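Local coordinates for protein COBE (Pseudomonas aeruginosa, PDB 2W6K) that probably takes part in the biosynthesis of cobalamin (vitamin B12) and belongs to the CbiG C-terminal family, its precise step in the pathway being uncertain, at residues 11-16 and 112-117; 26-31 and 64-69; 32-37 and 133-138; 48-53 and 100-105. All blocks are in the same frame, centred on the assembly; numbering follows the deposited sequence.

Contact 1: residues 11-16 and 112-117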
loop_
_atom_site.group_PDB
_atom_site.type_symbol
_atom_site.label_atom_id
_atom_site.label_comp_id
_atom_site.label_asym_id
_atom_site.label_seq_id
_atom_site.Cartn_x
_atom_site.Cartn_y
_atom_site.Cartn_z
ATOM N N LEU A 11 -4.693 4.919 -10.663
ATOM C CA LEU A 11 -3.668 4.886 -9.647
ATOM C C LEU A 11 -3.426 3.517 -9.051
ATOM O O LEU A 11 -4.339 2.705 -8.903
ATOM C CB LEU A 11 -3.849 5.961 -8.586
ATOM C CG LEU A 11 -5.027 6.162 -7.682
ATOM C CD1 LEU A 11 -4.825 5.399 -6.397
ATOM C CD2 LEU A 11 -5.076 7.647 -7.416
ATOM N N LEU A 12 -2.168 3.282 -8.724
ATOM C CA LEU A 12 -1.756 2.004 -8.188
ATOM C C LEU A 12 -0.909 2.312 -6.964
ATOM O O LEU A 12 0.111 3.025 -7.061
ATOM C CB LEU A 12 -0.918 1.285 -9.223
ATOM C CG LEU A 12 -0.345 -0.056 -8.745
ATOM C CD1 LEU A 12 -1.451 -1.090 -8.479
ATOM C CD2 LEU A 12 0.656 -0.543 -9.800
ATOM N N ILE A 13 -1.332 1.771 -5.824
ATOM C CA ILE A 13 -0.688 2.054 -4.550
ATOM C C ILE A 13 -0.134 0.774 -3.960
ATOM O O ILE A 13 -0.824 -0.236 -3.974
ATOM C CB ILE A 13 -1.687 2.620 -3.536
ATOM C CG1 ILE A 13 -2.354 3.922 -4.050
ATOM C CG2 ILE A 13 -1.032 2.857 -2.167
ATOM C CD1 ILE A 13 -1.355 5.035 -4.360
ATOM N N ALA A 14 1.070 0.843 -3.407
ATOM C CA ALA A 14 1.604 -0.325 -2.670
ATOM C C ALA A 14 1.612 -0.005 -1.189
ATOM O O ALA A 14 2.251 0.963 -0.801
ATOM C CB ALA A 14 3.005 -0.648 -3.123
ATOM N N GLY A 15 0.939 -0.833 -0.373
ATOM C CA GLY A 15 0.951 -0.690 1.075
ATOM C C GLY A 15 1.996 -1.634 1.634
ATOM O O GLY A 15 2.171 -2.753 1.120
ATOM N N ILE A 16 2.736 -1.179 2.641
ATOM C CA ILE A 16 3.873 -1.971 3.140
ATOM C C ILE A 16 3.863 -1.982 4.659
ATOM O O ILE A 16 3.707 -0.935 5.276
ATOM C CB ILE A 16 5.231 -1.371 2.662
ATOM C CG1 ILE A 16 5.299 -1.360 1.129
ATOM C CG2 ILE A 16 6.435 -2.180 3.301
ATOM C CD1 ILE A 16 6.621 -0.794 0.496
ATOM N N GLU A 112 -7.816 5.591 -1.926
ATOM C CA GLU A 112 -9.125 6.291 -1.859
ATOM C C GLU A 112 -8.962 7.772 -1.591
ATOM O O GLU A 112 -9.753 8.574 -2.102
ATOM C CB GLU A 112 -10.061 5.636 -0.836
ATOM C CG GLU A 112 -10.427 4.216 -1.235
ATOM C CD GLU A 112 -11.635 3.653 -0.505
ATOM O OE1 GLU A 112 -11.977 4.184 0.566
ATOM O OE2 GLU A 112 -12.196 2.653 -1.014
ATOM N N ARG A 113 -7.956 8.141 -0.790
ATOM C CA ARG A 113 -7.653 9.550 -0.510
ATOM C C ARG A 113 -7.095 10.338 -1.668
ATOM O O ARG A 113 -7.500 11.498 -1.868
ATOM C CB ARG A 113 -6.731 9.691 0.710
ATOM C CG ARG A 113 -7.529 9.532 1.932
ATOM C CD ARG A 113 -6.790 9.137 3.169
ATOM N NE ARG A 113 -7.812 9.048 4.196
ATOM C CZ ARG A 113 -8.692 8.056 4.303
ATOM N NH1 ARG A 113 -9.608 8.106 5.254
ATOM N NH2 ARG A 113 -8.662 7.013 3.468
ATOM N N LEU A 114 -6.157 9.743 -2.407
ATOM C CA LEU A 114 -5.634 10.363 -3.615
ATOM C C LEU A 114 -6.657 10.339 -4.736
ATOM O O LEU A 114 -6.718 11.296 -5.528
ATOM C CB LEU A 114 -4.327 9.691 -4.081
ATOM C CG LEU A 114 -3.145 9.803 -3.122
ATOM C CD1 LEU A 114 -1.977 8.884 -3.578
ATOM C CD2 LEU A 114 -2.685 11.262 -2.904
ATOM N N GLY A 115 -7.442 9.263 -4.817
ATOM C CA GLY A 115 -8.347 9.031 -5.960
ATOM C C GLY A 115 -9.755 9.559 -5.829
ATOM O O GLY A 115 -10.390 9.877 -6.843
ATOM N N GLY A 116 -10.239 9.667 -4.595
ATOM C CA GLY A 116 -11.548 10.266 -4.317
ATOM C C GLY A 116 -12.714 9.368 -4.661
ATOM O O GLY A 116 -13.834 9.850 -4.937
ATOM N N GLY A 117 -12.463 8.061 -4.652
ATOM C CA GLY A 117 -13.508 7.080 -4.891
ATOM C C GLY A 117 -13.047 5.750 -4.333
ATOM O O GLY A 117 -11.965 5.666 -3.730
#

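Contact 2: residues 26-31 and 64-69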
loop_
_atom_site.group_PDB
_atom_site.type_symbol
_atom_site.label_atom_id
_atom_site.label_comp_id
_atom_site.label_asym_id
_atom_site.label_seq_id
_atom_site.Cartn_x
_atom_site.Cartn_y
_atom_site.Cartn_z
ATOM N N HIS A 26 15.541 -5.037 0.443
ATOM C CA HIS A 26 14.636 -6.123 0.744
ATOM C C HIS A 26 13.237 -5.728 0.327
ATOM O O HIS A 26 12.549 -6.473 -0.417
ATOM C CB HIS A 26 14.651 -6.415 2.232
ATOM C CG HIS A 26 13.822 -7.596 2.620
ATOM N ND1 HIS A 26 14.377 -8.780 3.046
ATOM C CD2 HIS A 26 12.478 -7.772 2.650
ATOM C CE1 HIS A 26 13.410 -9.637 3.334
ATOM N NE2 HIS A 26 12.250 -9.054 3.091
ATOM N N LEU A 27 12.816 -4.541 0.757
ATOM C CA LEU A 27 11.469 -4.077 0.416
ATOM C C LEU A 27 11.307 -4.006 -1.101
ATOM O O LEU A 27 10.265 -4.405 -1.636
ATOM C CB LEU A 27 11.180 -2.704 1.050
ATOM C CG LEU A 27 11.109 -2.687 2.581
ATOM C CD1 LEU A 27 10.831 -1.320 3.105
ATOM C CD2 LEU A 27 10.001 -3.635 3.039
ATOM N N ARG A 28 12.328 -3.499 -1.796
ATOM C CA ARG A 28 12.212 -3.347 -3.255
ATOM C C ARG A 28 12.037 -4.705 -3.934
ATOM O O ARG A 28 11.240 -4.826 -4.861
ATOM C CB ARG A 28 13.430 -2.614 -3.841
ATOM C CG ARG A 28 13.312 -2.451 -5.358
ATOM C CD ARG A 28 14.511 -1.745 -5.956
ATOM N NE ARG A 28 15.728 -2.532 -5.781
ATOM C CZ ARG A 28 16.958 -2.014 -5.773
ATOM N NH1 ARG A 28 18.013 -2.799 -5.594
ATOM N NH2 ARG A 28 17.148 -0.715 -5.960
ATOM N N ALA A 29 12.787 -5.706 -3.477
ATOM C CA ALA A 29 12.699 -7.067 -4.086
ATOM C C ALA A 29 11.310 -7.679 -3.873
ATOM O O ALA A 29 10.725 -8.271 -4.778
ATOM C CB ALA A 29 13.767 -7.987 -3.557
ATOM N N LEU A 30 10.762 -7.489 -2.687
ATOM C CA LEU A 30 9.449 -8.015 -2.421
ATOM C C LEU A 30 8.376 -7.250 -3.207
ATOM O O LEU A 30 7.423 -7.852 -3.713
ATOM C CB LEU A 30 9.153 -7.999 -0.942
ATOM C CG LEU A 30 7.812 -8.622 -0.530
ATOM C CD1 LEU A 30 7.687 -10.106 -0.906
ATOM C CD2 LEU A 30 7.631 -8.479 0.964
ATOM N N LEU A 31 8.546 -5.934 -3.299
ATOM C CA LEU A 31 7.638 -5.092 -4.059
ATOM C C LEU A 31 7.637 -5.530 -5.526
ATOM O O LEU A 31 6.568 -5.678 -6.122
ATOM C CB LEU A 31 8.049 -3.613 -3.950
ATOM C CG LEU A 31 7.215 -2.560 -4.706
ATOM C CD1 LEU A 31 5.737 -2.580 -4.269
ATOM C CD2 LEU A 31 7.797 -1.198 -4.474
ATOM N N ALA A 64 11.370 5.104 -1.068
ATOM C CA ALA A 64 10.653 6.191 -1.750
ATOM C C ALA A 64 11.656 6.986 -2.608
ATOM O O ALA A 64 11.368 7.337 -3.729
ATOM C CB ALA A 64 9.956 7.100 -0.766
ATOM N N THR A 65 12.846 7.217 -2.079
ATOM C CA THR A 65 13.842 7.998 -2.798
ATOM C C THR A 65 14.305 7.263 -4.045
ATOM O O THR A 65 14.403 7.874 -5.126
ATOM C CB THR A 65 15.013 8.359 -1.881
ATOM O OG1 THR A 65 14.564 9.378 -0.977
ATOM C CG2 THR A 65 16.206 8.917 -2.700
ATOM N N LEU A 66 14.553 5.966 -3.909
ATOM C CA LEU A 66 14.910 5.120 -5.068
ATOM C C LEU A 66 13.867 5.216 -6.173
ATOM O O LEU A 66 14.202 5.344 -7.349
ATOM C CB LEU A 66 15.000 3.658 -4.632
ATOM C CG LEU A 66 16.247 3.369 -3.786
ATOM C CD1 LEU A 66 16.143 1.982 -3.177
ATOM C CD2 LEU A 66 17.518 3.513 -4.646
ATOM N N LEU A 67 12.600 5.118 -5.784
ATOM C CA LEU A 67 11.492 5.146 -6.731
ATOM C C LEU A 67 11.179 6.527 -7.257
ATOM O O LEU A 67 10.391 6.664 -8.208
ATOM C CB LEU A 67 10.221 4.588 -6.066
ATOM C CG LEU A 67 10.265 3.099 -5.721
ATOM C CD1 LEU A 67 9.123 2.690 -4.826
ATOM C CD2 LEU A 67 10.212 2.322 -7.028
ATOM N N GLU A 68 11.752 7.556 -6.629
ATOM C CA GLU A 68 11.353 8.954 -6.901
ATOM C C GLU A 68 9.829 9.165 -6.816
ATOM O O GLU A 68 9.228 9.887 -7.637
ATOM C CB GLU A 68 11.912 9.434 -8.254
ATOM C CG GLU A 68 13.371 9.077 -8.435
ATOM C CD GLU A 68 14.031 9.764 -9.618
ATOM O OE1 GLU A 68 13.497 9.709 -10.757
ATOM O OE2 GLU A 68 15.107 10.352 -9.398
ATOM N N ARG A 69 9.226 8.548 -5.794
ATOM C CA ARG A 69 7.789 8.469 -5.615
ATOM C C ARG A 69 7.542 8.619 -4.107
ATOM O O ARG A 69 8.384 8.205 -3.289
ATOM C CB ARG A 69 7.308 7.079 -6.045
ATOM C CG ARG A 69 6.152 7.004 -7.057
ATOM C CD ARG A 69 6.560 6.898 -8.559
ATOM N NE ARG A 69 7.781 6.129 -8.872
ATOM C CZ ARG A 69 7.825 4.983 -9.547
ATOM N NH1 ARG A 69 6.704 4.380 -9.985
ATOM N NH2 ARG A 69 9.003 4.416 -9.758
#

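Contact 3: residues 32-37 and 133-138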
loop_
_atom_site.group_PDB
_atom_site.type_symbol
_atom_site.label_atom_id
_atom_site.label_comp_id
_atom_site.label_asym_id
_atom_site.label_seq_id
_atom_site.Cartn_x
_atom_site.Cartn_y
_atom_site.Cartn_z
ATOM N N GLU A 32 8.829 -5.729 -6.085
ATOM C CA GLU A 32 8.965 -6.141 -7.498
ATOM C C GLU A 32 8.269 -7.468 -7.747
ATOM O O GLU A 32 7.570 -7.643 -8.771
ATOM C CB GLU A 32 10.440 -6.264 -7.848
ATOM C CG GLU A 32 11.066 -4.989 -8.246
ATOM C CD GLU A 32 12.438 -5.232 -8.868
ATOM O OE1 GLU A 32 12.646 -4.817 -10.032
ATOM O OE2 GLU A 32 13.281 -5.866 -8.204
ATOM N N ARG A 33 8.449 -8.410 -6.826
ATOM C CA ARG A 33 7.797 -9.710 -6.924
ATOM C C ARG A 33 6.277 -9.569 -6.892
ATOM O O ARG A 33 5.570 -10.194 -7.681
ATOM C CB ARG A 33 8.263 -10.628 -5.792
ATOM C CG ARG A 33 8.935 -11.906 -6.267
ATOM C CD ARG A 33 10.372 -11.651 -6.689
ATOM N NE ARG A 33 10.455 -11.069 -8.026
ATOM C CZ ARG A 33 11.430 -10.262 -8.431
ATOM N NH1 ARG A 33 11.423 -9.780 -9.667
ATOM N NH2 ARG A 33 12.412 -9.938 -7.602
ATOM N N THR A 34 5.786 -8.744 -5.973
ATOM C CA THR A 34 4.349 -8.571 -5.783
ATOM C C THR A 34 3.699 -7.931 -7.016
ATOM O O THR A 34 2.639 -8.372 -7.482
ATOM C CB THR A 34 4.071 -7.733 -4.519
ATOM O OG1 THR A 34 4.653 -8.385 -3.377
ATOM C CG2 THR A 34 2.574 -7.638 -4.303
ATOM N N LEU A 35 4.373 -6.925 -7.553
ATOM C CA LEU A 35 3.946 -6.265 -8.773
ATOM C C LEU A 35 3.925 -7.250 -9.941
ATOM O O LEU A 35 2.982 -7.245 -10.728
ATOM C CB LEU A 35 4.874 -5.093 -9.101
ATOM C CG LEU A 35 4.591 -3.869 -8.207
ATOM C CD1 LEU A 35 5.778 -2.926 -8.274
ATOM C CD2 LEU A 35 3.327 -3.115 -8.540
ATOM N N GLY A 36 4.965 -8.072 -10.037
ATOM C CA GLY A 36 5.098 -9.069 -11.138
ATOM C C GLY A 36 3.935 -10.036 -11.151
ATOM O O GLY A 36 3.380 -10.362 -12.221
ATOM N N GLU A 37 3.550 -10.502 -9.965
ATOM C CA GLU A 37 2.433 -11.456 -9.866
ATOM C C GLU A 37 1.178 -10.893 -10.485
ATOM O O GLU A 37 0.372 -11.632 -11.078
ATOM C CB GLU A 37 2.189 -11.819 -8.412
ATOM C CG GLU A 37 3.277 -12.670 -7.838
ATOM C CD GLU A 37 2.844 -13.323 -6.545
ATOM O OE1 GLU A 37 2.622 -12.600 -5.546
ATOM O OE2 GLU A 37 2.738 -14.569 -6.534
ATOM N N ILE A 133 3.510 -6.870 1.498
ATOM C CA ILE A 133 3.156 -5.816 0.547
ATOM C C ILE A 133 1.793 -6.106 -0.091
ATOM O O ILE A 133 1.477 -7.254 -0.455
ATOM C CB ILE A 133 4.269 -5.609 -0.520
ATOM C CG1 ILE A 133 5.581 -5.196 0.187
ATOM C CG2 ILE A 133 3.831 -4.570 -1.560
ATOM C CD1 ILE A 133 6.705 -4.719 -0.691
ATOM N N ALA A 134 0.948 -5.082 -0.183
ATOM C CA ALA A 134 -0.333 -5.240 -0.883
ATOM C C ALA A 134 -0.492 -4.145 -1.924
ATOM O O ALA A 134 0.067 -3.069 -1.788
ATOM C CB ALA A 134 -1.502 -5.204 0.085
ATOM N N LEU A 135 -1.312 -4.415 -2.914
ATOM C CA LEU A 135 -1.531 -3.444 -4.004
ATOM C C LEU A 135 -2.995 -3.072 -4.088
ATOM O O LEU A 135 -3.861 -3.931 -4.001
ATOM C CB LEU A 135 -1.054 -4.019 -5.352
ATOM C CG LEU A 135 0.392 -4.532 -5.426
ATOM C CD1 LEU A 135 0.604 -5.197 -6.803
ATOM C CD2 LEU A 135 1.349 -3.370 -5.214
ATOM N N ALA A 136 -3.269 -1.785 -4.257
ATOM C CA ALA A 136 -4.646 -1.338 -4.428
ATOM C C ALA A 136 -4.741 -0.455 -5.651
ATOM O O ALA A 136 -3.816 0.292 -5.980
ATOM C CB ALA A 136 -5.156 -0.586 -3.178
ATOM N N ARG A 137 -5.881 -0.547 -6.328
ATOM C CA ARG A 137 -6.135 0.226 -7.535
ATOM C C ARG A 137 -7.498 0.912 -7.479
ATOM O O ARG A 137 -8.469 0.355 -6.969
ATOM C CB ARG A 137 -6.048 -0.669 -8.773
ATOM C CG ARG A 137 -6.726 -2.019 -8.611
ATOM C CD ARG A 137 -7.531 -2.384 -9.848
ATOM N NE ARG A 137 -8.554 -3.385 -9.558
ATOM C CZ ARG A 137 -8.541 -4.626 -10.035
ATOM N NH1 ARG A 137 -7.556 -5.024 -10.827
ATOM N NH2 ARG A 137 -9.514 -5.470 -9.718
ATOM N N LEU A 138 -7.552 2.128 -8.010
ATOM C CA LEU A 138 -8.761 2.904 -8.066
ATOM C C LEU A 138 -9.700 2.204 -9.038
ATOM O O LEU A 138 -9.383 2.029 -10.223
ATOM C CB LEU A 138 -8.432 4.321 -8.515
ATOM C CG LEU A 138 -9.459 5.398 -8.186
ATOM C CD1 LEU A 138 -9.662 5.570 -6.664
ATOM C CD2 LEU A 138 -9.032 6.686 -8.836
#

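Contact 4: residues 48-53 and 100-105. With SO4 (sulfate ion), chain B.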
loop_
_atom_site.group_PDB
_atom_site.type_symbol
_atom_site.label_atom_id
_atom_site.label_comp_id
_atom_site.label_asym_id
_atom_site.label_seq_id
_atom_site.Cartn_x
_atom_site.Cartn_y
_atom_site.Cartn_z
ATOM N N LEU A 48 3.734 4.890 -2.212
ATOM C CA LEU A 48 3.804 3.826 -1.225
ATOM C C LEU A 48 3.009 4.305 -0.010
ATOM O O LEU A 48 2.876 5.520 0.212
ATOM C CB LEU A 48 5.236 3.580 -0.768
ATOM C CG LEU A 48 6.309 3.312 -1.833
ATOM C CD1 LEU A 48 7.605 3.320 -1.137
ATOM C CD2 LEU A 48 6.022 1.948 -2.491
ATOM N N ALA A 49 2.456 3.367 0.755
ATOM C CA ALA A 49 1.678 3.736 1.946
ATOM C C ALA A 49 2.043 2.837 3.099
ATOM O O ALA A 49 2.297 1.666 2.896
ATOM C CB ALA A 49 0.178 3.621 1.682
ATOM N N SER A 50 2.057 3.400 4.309
ATOM C CA SER A 50 2.231 2.579 5.506
ATOM C C SER A 50 1.567 3.265 6.678
ATOM O O SER A 50 0.836 4.218 6.520
ATOM C CB SER A 50 3.724 2.285 5.794
ATOM O OG SER A 50 3.865 1.258 6.767
ATOM N N ILE A 51 1.762 2.694 7.847
ATOM C CA ILE A 51 1.163 3.272 9.054
ATOM C C ILE A 51 2.101 4.267 9.727
ATOM O O ILE A 51 3.320 4.095 9.747
ATOM C CB ILE A 51 0.725 2.155 10.029
ATOM C CG1 ILE A 51 -0.195 2.723 11.120
ATOM C CG2 ILE A 51 1.901 1.453 10.620
ATOM C CD1 ILE A 51 -0.973 1.602 11.868
ATOM N N ASP A 52 1.515 5.314 10.303
ATOM C CA ASP A 52 2.283 6.301 10.995
ATOM C C ASP A 52 2.414 5.814 12.411
ATOM O O ASP A 52 1.563 5.056 12.907
ATOM C CB ASP A 52 1.604 7.681 10.967
ATOM C CG ASP A 52 2.604 8.806 11.111
ATOM O OD1 ASP A 52 3.826 8.531 11.234
ATOM O OD2 ASP A 52 2.183 9.965 11.090
ATOM N N GLY A 53 3.488 6.232 13.065
ATOM C CA GLY A 53 3.651 5.878 14.477
ATOM C C GLY A 53 4.981 6.394 14.925
ATOM O O GLY A 53 5.563 7.263 14.277
ATOM N N SER A 100 -5.580 -4.805 11.429
ATOM C CA SER A 100 -5.324 -6.237 11.131
ATOM C C SER A 100 -4.336 -6.493 9.990
ATOM O O SER A 100 -3.814 -7.591 9.844
ATOM C CB SER A 100 -6.638 -6.976 10.831
ATOM O OG SER A 100 -7.442 -6.999 12.013
ATOM N N SER A 101 -4.137 -5.506 9.133
ATOM C CA SER A 101 -3.110 -5.632 8.082
ATOM C C SER A 101 -2.696 -4.269 7.666
ATOM O O SER A 101 -3.485 -3.570 7.029
ATOM C CB SER A 101 -3.588 -6.414 6.851
ATOM O OG SER A 101 -2.567 -6.346 5.852
ATOM N N VAL A 102 -1.475 -3.873 8.024
ATOM C CA VAL A 102 -0.971 -2.555 7.665
ATOM C C VAL A 102 -0.876 -2.441 6.155
ATOM O O VAL A 102 -1.259 -1.416 5.596
ATOM C CB VAL A 102 0.390 -2.241 8.344
ATOM C CG1 VAL A 102 1.063 -1.028 7.714
ATOM C CG2 VAL A 102 0.172 -2.058 9.835
ATOM N N ALA A 103 -0.339 -3.470 5.506
ATOM C CA ALA A 103 -0.132 -3.374 4.041
ATOM C C ALA A 103 -1.458 -3.206 3.310
ATOM O O ALA A 103 -1.602 -2.356 2.427
ATOM C CB ALA A 103 0.597 -4.607 3.533
ATOM N N GLU A 104 -2.430 -4.049 3.643
ATOM C CA GLU A 104 -3.714 -4.017 2.945
ATOM C C GLU A 104 -4.498 -2.726 3.262
ATOM O O GLU A 104 -4.989 -2.049 2.358
ATOM C CB GLU A 104 -4.523 -5.263 3.285
ATOM C CG GLU A 104 -3.873 -6.488 2.715
ATOM C CD GLU A 104 -4.623 -7.789 2.955
ATOM O OE1 GLU A 104 -5.592 -7.787 3.725
ATOM O OE2 GLU A 104 -4.183 -8.817 2.369
ATOM N N ALA A 105 -4.564 -2.376 4.537
ATOM C CA ALA A 105 -5.311 -1.167 4.946
ATOM C C ALA A 105 -4.678 0.096 4.432
ATOM O O ALA A 105 -5.402 0.981 3.995
ATOM C CB ALA A 105 -5.478 -1.099 6.463
HETATM S S SO4 B . 0.853 -6.482 7.627
HETATM O O1 SO4 B . 1.926 -7.470 7.970
HETATM O O2 SO4 B . 0.459 -5.763 8.830
HETATM O O3 SO4 B . -0.277 -7.226 7.111
HETATM O O4 SO4 B . 1.375 -5.571 6.649
#

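Contact 1: residues 11-16 and 112-117
Leu11, just before strand 12-18, and Ile13 within it, meet Leu114 and Gly115 in the last turn of helix 102-115. All three closest approaches are between carbons, and no hydrogen bond joins the segments. One methyl of Leu11 does most of the work: its CD2 lies 3.8 Å from Gly115 CA, so that it rests on bare backbone, and the same CD2 is 4.0 Å from Leu114 CB. Leu11 reaches there by a less usual rotamer, with CG wedged between its own N and C (chi1 59°) and chi2 away from a staggered value at 91°. Ile13 makes a lighter touch, its CD1 standing 4.0 Å from Leu114 CD1 where the two chains cross obliquely. A chi2 of -59° folds that CD1 back from the extended form instead of letting it run straight out. Leu114 thus meets Leu11 with CB and Ile13 with a branch end, while part of it stays at the surface. Just beyond, the helix stops: Gly116 has positive phi, and its N still bonds to Glu112 O at 2.8 Å. Odd and even residues of the strand serve different layers. Leu11 and Ile13 also touch Ala111, and Ile13 packs beside Ala47 and Ala49 of the adjacent strand, whereas Leu12, Ala14 and Ile16 pack on helix 24-37 across the sheet.

Contact 2: residues 26-31 and 64-69
Arg28 and Leu31, one turn apart on helix 24-37, meet Leu66 and Leu67 where helix 58-67 ends in a Schellman motif. Both helices lie on the same side of the sheet as connections of consecutive beta-alpha-beta crossovers. Taking the second helix in order, Ala64 and Thr65 supply carbonyls that close the motif: Ala64 O accepts from Arg69 N at 3.2 Å, and Thr65 O accepts from Glu68 N at 3.1 Å. Leu66, near the surface, puts CD1 4.0 Å from Arg28 NH2. Their side chains cross at roughly a right angle, and the guanidinium stands obliquely to the methyl. Arg28 is extended through chi1 and chi2 and then bent at chi3 (64°), which turns its guanidinium group across Leu66. Leu67 makes the buried half of the interface: its CD1 meets Leu31 CD2 tip to tip at 4.1 Å, so the two leucines bridge the gap between helices whose nearest CA atoms, those of Arg28 and Leu66, are still 9.1 Å apart. Glu68 carries the positive phi that turns the chain out of the helix. Arg69 then folds back on the turn, and its NH1 binds the carbonyls of Leu42 and Leu45. Its other two nitrogens grip a single atom side-on, with Leu67 O in the guanidinium plane, 2.7 Å from Arg69 NE and 3.1 Å from Arg69 NH2.

Contact 3: residues 32-37 and 133-138
The helix of a beta-alpha-beta crossover, 24-37, here packs not only on strand 12-18 but also on the antiparallel strand 131-138, with Thr34 and Leu35 resting on Ile133 and Leu135. The short axes of 32-37 and 133-138 approach to 8.8 Å and cross at -43°. Thr34 is placed to serve two purposes. A chi1 of -58° sets OG1 beside the backbone N and leaves CG2 anti to it, so the methyl is offered to the sheet and lies 4.0 Å from Leu135 CG, the two side chains sliding past one another in opposite directions. The hydroxyl OG1 stays near the helix backbone, where it is hydrogen-bonded to Leu30 O one turn earlier; this gives a buried polar atom a partner although Ile133 CB is its neighbour at 4.0 Å. Leu135 fits against the turn, its CD1 3.8 Å from Thr34 O and equally 3.8 Å from Leu35 CD2. Leu35 crosses Leu135 at about a right angle, and Leu35 CD2 also approaches Leu135 CD2 at 3.9 Å. All four touching residues are buried, and no hydrogen bond spans the segments. Ala134 and Ala136, between and after the contacting strand residues, pack instead on helix 102-115. A sheet whose alternate residues feed helices on its two faces is the hallmark of a three-layer alpha/beta/alpha sandwich.

Contact 4: residues 48-53 and 100-105
A buried backbone N-H without a hydrogen-bond partner in the model marks this contact: Ile51 N lies 3.8 Å from the methyl CG1 of Val102. That same CG1, anti to its backbone N (chi1 166°), makes the closest approaches to the strand. It stands 3.7 Å from Ser50 OG, a hydroxyl already hydrogen-bonded to Ile16 O in the neighbouring strand, and 3.9 Å from Ile51 CG2, where the two side chains meet at about a right angle. Val102 therefore seats the first turn of helix 102-115 on the end of strand 47-51, while its backbone faces an anion. A sulfate ion, probably from the crystallisation liquor, takes Val102 N on O2 at 2.8 Å, Ala103 N on O4 at 2.9 Å and Ser101 OG on O3 at 2.8 Å, and Lys125 NZ also binds it. Ser101 is the N-cap: besides donating to the sulfate, its OG accepts from Glu104 N at 3.2 Å and 163°, so the hydroxyl is engaged both as donor and as acceptor. The positive end of the helix dipole probably adds to the attraction. Backbone N-H groups, a capping hydroxyl and a lysine converging on one ion make up an anion site at a helix N-terminus.

In the fold
Three of the contacts seat helices on one mixed sheet, and contact 2 joins two helices side by side within one layer. Contacts 1 and 4 use opposite ends of helix 102-115, meeting the neighbouring strands 12-18 and 47-51, with centres about 12 Å apart. Contacts 2 and 3 use successive turns of helix 24-37 on the other face, also about 12 Å apart between centres. Contacts 1 and 3 reach adjacent strands, 12-18 and 131-138, which are probably hydrogen-bonded through Gly15 N and Ala134 O at 2.8 Å. Along the chain, contacts 2 and 4 lie nested within the loop closed by contact 1, whereas contacts 1 and 3 interleave. Strands near both chain ends are thereby brought side by side in the sheet's interior.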